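Local coordinates for Glyoxalase/bleomycin resistance protein/dioxygenase (Vibrio splendidus, PDB 2RK9) that is of unestablished function but belongs to the glyoxalase/bleomycin resistance protein/dioxygenase superfamily, whose members bind small molecules or catalyse metal-dependent reactions, at residues B[40-43]-B[48-51]; B[86-91]-B[100-105]. The protein carries 1 engineered substitution. All coordinates share one frame; numbering follows the deposited sequence.

How the contacts relate
From the N terminus, the chain passes strand 7-12, helix 16-26 and strand 30-35 before contact 1, where strands 40-45 and 48-53 pair as a tight hairpin that closes a loop of four residues. Strand 75-80 and helix 84-94 follow; contact 2 then closes a loop of eight residues by laying the helix against strand 99-108, an outermost strand of the sheet within this chain. The loops neither nest nor cross: the first closes before the second opens. The contacts lie on opposite sides of the chain's centre, with nearest atoms about 13 Å apart, yet both reach the same mixed sheet and both touch the second subunit.

Contact 1 of 2, residues B[40-43]-B[48-51]; sequences FVYL and VDVM
The Tyr42 hydroxyl reaches diagonally to Asp49 across the antiparallel β-hairpin of strands 40-45 and 48-53, part of the curved sheet of the glyoxalase superfamily. It donates to the carboxylate, OH to OD2 of Asp49 being 2.7 Å, and arrives on the anti side, 33° out of the carboxylate plane. The other oxygen, OD1, bonds the hydroxyl of Thr44, further along the same strand as Tyr42, so both carboxylate oxygens have hydrogen-bond partners, which suits an aspartate at this partly exposed position. The backbone closes the hydrogen-bonded pair Leu43 and Val50: Leu43 N donates to Val50 O at 2.8 Å, and Val50 N to Leu43 O at 3.0 Å. That second carbonyl also receives the CA-H of Asp49. Tyr42 and Met51 form the neighbouring non-hydrogen-bonded pair, and their backbones bond outward to strands 30-35 and 7-12 respectively. β-Branched Val50 favours the extended chain and packs its CG1 by CB of Leu43. On the side of the sheet that carries Tyr42, CG of selenomethionine Met51 comes obliquely to the ring, 3.4 Å from CD1 of Tyr42. Its selenium, in place of sulfur, makes a Met-aromatic contact at the Phe40 ring edge, SE lying 3.7 Å from CE1.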
ATOM      1  N   PHE B  40       1.835  -1.277  17.951  1.00  8.83           N
ATOM      2  CA  PHE B  40       2.346  -1.638  16.635  1.00  7.79           C
ATOM      3  C   PHE B  40       2.313  -3.150  16.430  1.00  8.43           C
ATOM      4  O   PHE B  40       2.693  -3.915  17.317  1.00  9.51           O
ATOM      5  CB  PHE B  40       3.781  -1.142  16.493  1.00  8.95           C
ATOM      6  CG  PHE B  40       4.449  -1.552  15.211  1.00  7.66           C
ATOM      7  CD1 PHE B  40       4.252  -0.825  14.044  1.00  8.25           C
ATOM      8  CD2 PHE B  40       5.284  -2.665  15.173  1.00  8.58           C
ATOM      9  CE1 PHE B  40       4.882  -1.196  12.863  1.00  8.97           C
ATOM     10  CE2 PHE B  40       5.919  -3.044  13.995  1.00  9.53           C
ATOM     11  CZ  PHE B  40       5.716  -2.310  12.838  1.00 10.07           C
ATOM     12  N   VAL B  41       1.860  -3.567  15.253  1.00  6.33           N
ATOM     13  CA  VAL B  41       1.779  -4.983  14.921  1.00  8.80           C
ATOM     14  C   VAL B  41       2.257  -5.194  13.485  1.00  7.96           C
ATOM     15  O   VAL B  41       1.893  -4.442  12.583  1.00 10.50           O
ATOM     16  CB  VAL B  41       0.328  -5.499  15.033  1.00  8.59           C
ATOM     17  CG1 VAL B  41       0.307  -7.023  14.931  1.00 11.78           C
ATOM     18  CG2 VAL B  41      -0.292  -5.030  16.341  1.00 11.85           C
ATOM     19  N   TYR B  42       3.092  -6.207  13.283  1.00  7.40           N
ATOM     20  CA  TYR B  42       3.597  -6.510  11.950  1.00  7.75           C
ATOM     21  C   TYR B  42       3.002  -7.848  11.526  1.00  7.22           C
ATOM     22  O   TYR B  42       3.263  -8.873  12.154  1.00  8.49           O
ATOM     23  CB  TYR B  42       5.122  -6.609  11.963  1.00  8.25           C
ATOM     24  CG  TYR B  42       5.726  -6.579  10.580  1.00  8.43           C
ATOM     25  CD1 TYR B  42       6.247  -5.405  10.057  1.00  8.53           C
ATOM     26  CD2 TYR B  42       5.757  -7.725   9.790  1.00  9.68           C
ATOM     27  CE1 TYR B  42       6.790  -5.365   8.778  1.00  8.40           C
ATOM     28  CE2 TYR B  42       6.297  -7.697   8.503  1.00  8.92           C
ATOM     29  CZ  TYR B  42       6.812  -6.508   8.008  1.00  8.88           C
ATOM     30  OH  TYR B  42       7.339  -6.458   6.742  1.00 12.30           O
ATOM     31  N   LEU B  43       2.187  -7.841  10.474  1.00  7.63           N
ATOM     32  CA  LEU B  43       1.569  -9.082  10.022  1.00  8.33           C
ATOM     33  C   LEU B  43       1.969  -9.496   8.612  1.00  8.62           C
ATOM     34  O   LEU B  43       2.575  -8.729   7.863  1.00  8.07           O
ATOM     35  CB  LEU B  43       0.044  -8.980  10.106  1.00  9.81           C
ATOM     36  CG  LEU B  43      -0.510  -8.570  11.474  1.00 10.23           C
ATOM     37  CD1 LEU B  43      -0.579  -7.060  11.551  1.00 11.74           C
ATOM     38  CD2 LEU B  43      -1.896  -9.167  11.677  1.00 12.16           C
ATOM     39  N   VAL B  48       3.314 -11.739   2.174  1.00  8.26           N
ATOM     40  CA  VAL B  48       2.932 -10.372   1.855  1.00  6.86           C
ATOM     41  C   VAL B  48       2.683  -9.701   3.203  1.00  5.94           C
ATOM     42  O   VAL B  48       1.816 -10.122   3.959  1.00  6.44           O
ATOM     43  CB  VAL B  48       1.664 -10.341   0.990  1.00  6.10           C
ATOM     44  CG1 VAL B  48       1.439  -8.934   0.465  1.00  5.88           C
ATOM     45  CG2 VAL B  48       1.810 -11.313  -0.170  1.00  9.44           C
ATOM     46  N   ASP B  49       3.453  -8.657   3.492  1.00  7.32           N
ATOM     47  CA  ASP B  49       3.362  -7.982   4.783  1.00  7.54           C
ATOM     48  C   ASP B  49       2.544  -6.688   4.866  1.00  6.59           C
ATOM     49  O   ASP B  49       2.384  -5.965   3.883  1.00  6.94           O
ATOM     50  CB  ASP B  49       4.774  -7.688   5.307  1.00  8.53           C
ATOM     51  CG  ASP B  49       5.676  -8.913   5.311  1.00 10.66           C
ATOM     52  OD1 ASP B  49       5.165 -10.055   5.339  1.00 12.37           O
ATOM     53  OD2 ASP B  49       6.912  -8.727   5.313  1.00 12.56           O
ATOM     54  N   VAL B  50       2.045  -6.416   6.069  1.00  6.34           N
ATOM     55  CA  VAL B  50       1.280  -5.210   6.363  1.00  6.54           C
ATOM     56  C   VAL B  50       1.540  -4.834   7.823  1.00  7.02           C
ATOM     57  O   VAL B  50       1.731  -5.706   8.675  1.00  7.01           O
ATOM     58  CB  VAL B  50      -0.255  -5.420   6.181  1.00  8.49           C
ATOM     59  CG1 VAL B  50      -0.752  -6.492   7.116  1.00 10.05           C
ATOM     60  CG2 VAL B  50      -1.015  -4.117   6.475  1.00 10.01           C
HETATM   61  N   MSE B  51       1.565  -3.534   8.096  1.00  6.49           N
HETATM   62  CA  MSE B  51       1.768  -3.039   9.450  1.00  8.21           C
HETATM   63  C   MSE B  51       0.524  -2.315   9.959  1.00  6.88           C
HETATM   64  O   MSE B  51      -0.087  -1.525   9.239  1.00  6.93           O
HETATM   65  CB  MSE B  51       2.945  -2.070   9.506  1.00 10.21           C
HETATM   66  CG  MSE B  51       4.288  -2.707   9.296  1.00 12.99           C
HETATM   67 SE   MSE B  51       5.656  -1.353   9.280  1.00 18.75          SE
HETATM   68  CE  MSE B  51       5.728  -1.057   7.365  1.00 14.65           C
TER

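Contact 2 of 2, residues B[86-91]-B[100-105]; sequences PLYQRV and YLALES
Tyr88, on helix 84-94, reaches across to Leu103 on strand 99-108, and this pair carries most of the contact. Its principal interaction is CH-pi. CB of Leu103 is 3.6 Å from the centroid of the Tyr88 ring and only 12° off the ring normal, so CB sits almost directly above the ring centre. With CG of Tyr88 trans to its backbone N (chi1 -175°), the ring extends from the helix toward the strand, and its rotation about CB-CG (chi2 67°) presents a face to Leu103. A broad, flat side chain suits this place because it bridges a gap in which the nearest CA atoms, those of Tyr88 and Leu103, are still 7.2 Å apart.

Apolar packing broadens the contact. CD2 of Leu103 lies 3.8 Å from CD2 of Tyr88, and the branched leucine also touches Ile84 and Glu85 near the start of the helix. At the far end of the ring, the small Ala102 brings its CB to 3.5 Å from the tyrosine OH. Around the same tyrosine, Phe120 of strand 115-123 packs its ring edge-to-face, and Ile99 adds aliphatic contact.

At the start of segment 100-105, Tyr100 and Leu101 both face Met121 in a classic beta bulge, where the strand turns a corner. The helix lies over the sheet beyond its outermost strand, and the βαβββ order of strand 75-80, helix 84-94 and strands 99-108, 115-123 and 129-135 is consistent with one module of the vicinal oxygen chelate fold.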
ATOM      1  N   PRO B  86      20.529   9.325  -4.059  1.00 10.12           N
ATOM      2  CA  PRO B  86      20.205  10.071  -5.280  1.00 10.13           C
ATOM      3  C   PRO B  86      18.714  10.394  -5.401  1.00  9.32           C
ATOM      4  O   PRO B  86      18.335  11.417  -5.961  1.00 11.56           O
ATOM      5  CB  PRO B  86      20.714   9.158  -6.399  1.00 10.16           C
ATOM      6  CG  PRO B  86      20.693   7.785  -5.790  1.00  9.53           C
ATOM      7  CD  PRO B  86      21.159   8.032  -4.378  1.00  8.49           C
ATOM      8  N   LEU B  87      17.871   9.517  -4.875  1.00 10.05           N
ATOM      9  CA  LEU B  87      16.435   9.763  -4.915  1.00  9.73           C
ATOM     10  C   LEU B  87      16.115  11.019  -4.104  1.00 10.04           C
ATOM     11  O   LEU B  87      15.455  11.934  -4.595  1.00 10.09           O
ATOM     12  CB  LEU B  87      15.674   8.569  -4.333  1.00  9.83           C
ATOM     13  CG  LEU B  87      14.167   8.728  -4.092  1.00  9.80           C
ATOM     14  CD1 LEU B  87      13.455   9.138  -5.370  1.00 11.97           C
ATOM     15  CD2 LEU B  87      13.615   7.398  -3.577  1.00 10.28           C
ATOM     16  N   TYR B  88      16.598  11.067  -2.867  1.00  9.64           N
ATOM     17  CA  TYR B  88      16.336  12.206  -2.004  1.00 10.19           C
ATOM     18  C   TYR B  88      16.856  13.519  -2.571  1.00 12.00           C
ATOM     19  O   TYR B  88      16.188  14.542  -2.468  1.00 11.48           O
ATOM     20  CB  TYR B  88      16.947  11.997  -0.616  1.00 10.71           C
ATOM     21  CG  TYR B  88      16.606  13.095   0.365  1.00 11.72           C
ATOM     22  CD1 TYR B  88      15.298  13.271   0.812  1.00 13.35           C
ATOM     23  CD2 TYR B  88      17.592  13.957   0.857  1.00 13.19           C
ATOM     24  CE1 TYR B  88      14.974  14.277   1.725  1.00 14.24           C
ATOM     25  CE2 TYR B  88      17.275  14.967   1.774  1.00 14.11           C
ATOM     26  CZ  TYR B  88      15.962  15.118   2.202  1.00 14.77           C
ATOM     27  OH  TYR B  88      15.621  16.102   3.107  1.00 16.84           O
ATOM     28  N   GLN B  89      18.045  13.503  -3.162  1.00 13.45           N
ATOM     29  CA  GLN B  89      18.579  14.744  -3.694  1.00 15.68           C
ATOM     30  C   GLN B  89      17.726  15.284  -4.844  1.00 15.84           C
ATOM     31  O   GLN B  89      17.565  16.498  -4.974  1.00 16.25           O
ATOM     32  CB  GLN B  89      20.054  14.579  -4.098  1.00 18.66           C
ATOM     33  CG  GLN B  89      20.337  13.491  -5.083  1.00 22.70           C
ATOM     34  CD  GLN B  89      21.797  13.485  -5.512  1.00 26.50           C
ATOM     35  OE1 GLN B  89      22.692  13.125  -4.734  1.00 27.54           O
ATOM     36  NE2 GLN B  89      22.046  13.900  -6.754  1.00 26.13           N
ATOM     37  N   ARG B  90      17.134  14.399  -5.643  1.00 15.20           N
ATOM     38  CA  ARG B  90      16.293  14.855  -6.751  1.00 16.46           C
ATOM     39  C   ARG B  90      14.988  15.439  -6.221  1.00 16.64           C
ATOM     40  O   ARG B  90      14.504  16.452  -6.726  1.00 17.12           O
ATOM     41  CB  ARG B  90      15.994  13.712  -7.729  1.00 16.88           C
ATOM     42  CG  ARG B  90      15.264  14.193  -8.981  1.00 19.44           C
ATOM     43  CD  ARG B  90      15.095  13.109 -10.046  1.00 21.62           C
ATOM     44  NE  ARG B  90      14.426  11.926  -9.520  1.00 24.67           N
ATOM     45  CZ  ARG B  90      15.058  10.839  -9.090  1.00 26.26           C
ATOM     46  NH1 ARG B  90      16.386  10.776  -9.127  1.00 28.22           N
ATOM     47  NH2 ARG B  90      14.364   9.807  -8.623  1.00 27.96           N
ATOM     48  N   VAL B  91      14.421  14.801  -5.200  1.00 15.55           N
ATOM     49  CA  VAL B  91      13.174  15.279  -4.605  1.00 16.55           C
ATOM     50  C   VAL B  91      13.400  16.644  -3.962  1.00 18.73           C
ATOM     51  O   VAL B  91      12.586  17.558  -4.105  1.00 17.94           O
ATOM     52  CB  VAL B  91      12.662  14.297  -3.528  1.00 14.31           C
ATOM     53  CG1 VAL B  91      11.438  14.880  -2.822  1.00 15.02           C
ATOM     54  CG2 VAL B  91      12.313  12.974  -4.169  1.00 13.36           C
ATOM     55  N   TYR B 100       8.059  15.533   3.545  1.00 14.25           N
ATOM     56  CA  TYR B 100       7.298  15.443   4.784  1.00 15.08           C
ATOM     57  C   TYR B 100       8.222  15.162   5.964  1.00 14.85           C
ATOM     58  O   TYR B 100       8.000  15.635   7.078  1.00 15.59           O
ATOM     59  CB  TYR B 100       6.270  14.322   4.626  1.00 17.62           C
ATOM     60  CG  TYR B 100       5.386  14.069   5.815  1.00 21.47           C
ATOM     61  CD1 TYR B 100       4.177  14.743   5.972  1.00 22.82           C
ATOM     62  CD2 TYR B 100       5.733  13.104   6.761  1.00 22.83           C
ATOM     63  CE1 TYR B 100       3.325  14.450   7.047  1.00 25.05           C
ATOM     64  CE2 TYR B 100       4.898  12.806   7.830  1.00 25.12           C
ATOM     65  CZ  TYR B 100       3.694  13.481   7.968  1.00 25.64           C
ATOM     66  OH  TYR B 100       2.870  13.165   9.025  1.00 27.46           O
ATOM     67  N   LEU B 101       9.248  14.360   5.712  1.00 12.77           N
ATOM     68  CA  LEU B 101      10.238  14.024   6.730  1.00 13.34           C
ATOM     69  C   LEU B 101      11.582  14.020   6.009  1.00 12.40           C
ATOM     70  O   LEU B 101      11.737  13.340   4.996  1.00 10.86           O
ATOM     71  CB  LEU B 101       9.968  12.639   7.323  1.00 15.37           C
ATOM     72  CG  LEU B 101      10.944  12.212   8.426  1.00 17.65           C
ATOM     73  CD1 LEU B 101      10.621  12.927   9.705  1.00 17.62           C
ATOM     74  CD2 LEU B 101      10.840  10.718   8.654  1.00 18.02           C
ATOM     75  N   ALA B 102      12.543  14.788   6.520  1.00 11.98           N
ATOM     76  CA  ALA B 102      13.862  14.877   5.900  1.00 11.78           C
ATOM     77  C   ALA B 102      14.662  13.590   6.064  1.00 11.83           C
ATOM     78  O   ALA B 102      14.438  12.817   7.002  1.00 12.72           O
ATOM     79  CB  ALA B 102      14.640  16.043   6.486  1.00 11.52           C
ATOM     80  N   LEU B 103      15.596  13.373   5.142  1.00 11.55           N
ATOM     81  CA  LEU B 103      16.440  12.181   5.159  1.00 10.66           C
ATOM     82  C   LEU B 103      17.114  12.010   6.510  1.00 11.19           C
ATOM     83  O   LEU B 103      17.668  12.958   7.075  1.00 10.40           O
ATOM     84  CB  LEU B 103      17.510  12.269   4.071  1.00 11.27           C
ATOM     85  CG  LEU B 103      18.330  11.004   3.826  1.00  9.49           C
ATOM     86  CD1 LEU B 103      17.428   9.910   3.279  1.00 11.42           C
ATOM     87  CD2 LEU B 103      19.446  11.321   2.837  1.00 11.79           C
ATOM     88  N   GLU B 104      17.082  10.780   7.002  1.00 10.24           N
ATOM     89  CA  GLU B 104      17.657  10.463   8.294  1.00 11.48           C
ATOM     90  C   GLU B 104      18.106   9.008   8.334  1.00 11.53           C
ATOM     91  O   GLU B 104      17.564   8.159   7.633  1.00 10.21           O
ATOM     92  CB  GLU B 104      16.603  10.676   9.381  1.00 14.22           C
ATOM     93  CG  GLU B 104      15.407   9.743   9.213  1.00 15.89           C
ATOM     94  CD  GLU B 104      14.465   9.744  10.400  1.00 19.49           C
ATOM     95  OE1 GLU B 104      14.941   9.916  11.540  1.00 19.22           O
ATOM     96  OE2 GLU B 104      13.246   9.546  10.197  1.00 21.06           O
ATOM     97  N   SER B 105      19.097   8.731   9.170  1.00 11.36           N
ATOM     98  CA  SER B 105      19.592   7.376   9.354  1.00 11.92           C
ATOM     99  C   SER B 105      19.044   6.910  10.697  1.00 12.37           C
ATOM    100  O   SER B 105      19.451   7.422  11.735  1.00 14.26           O
ATOM    101  CB  SER B 105      21.121   7.351   9.411  1.00 12.23           C
ATOM    102  OG  SER B 105      21.700   7.800   8.197  1.00 14.71           O
TER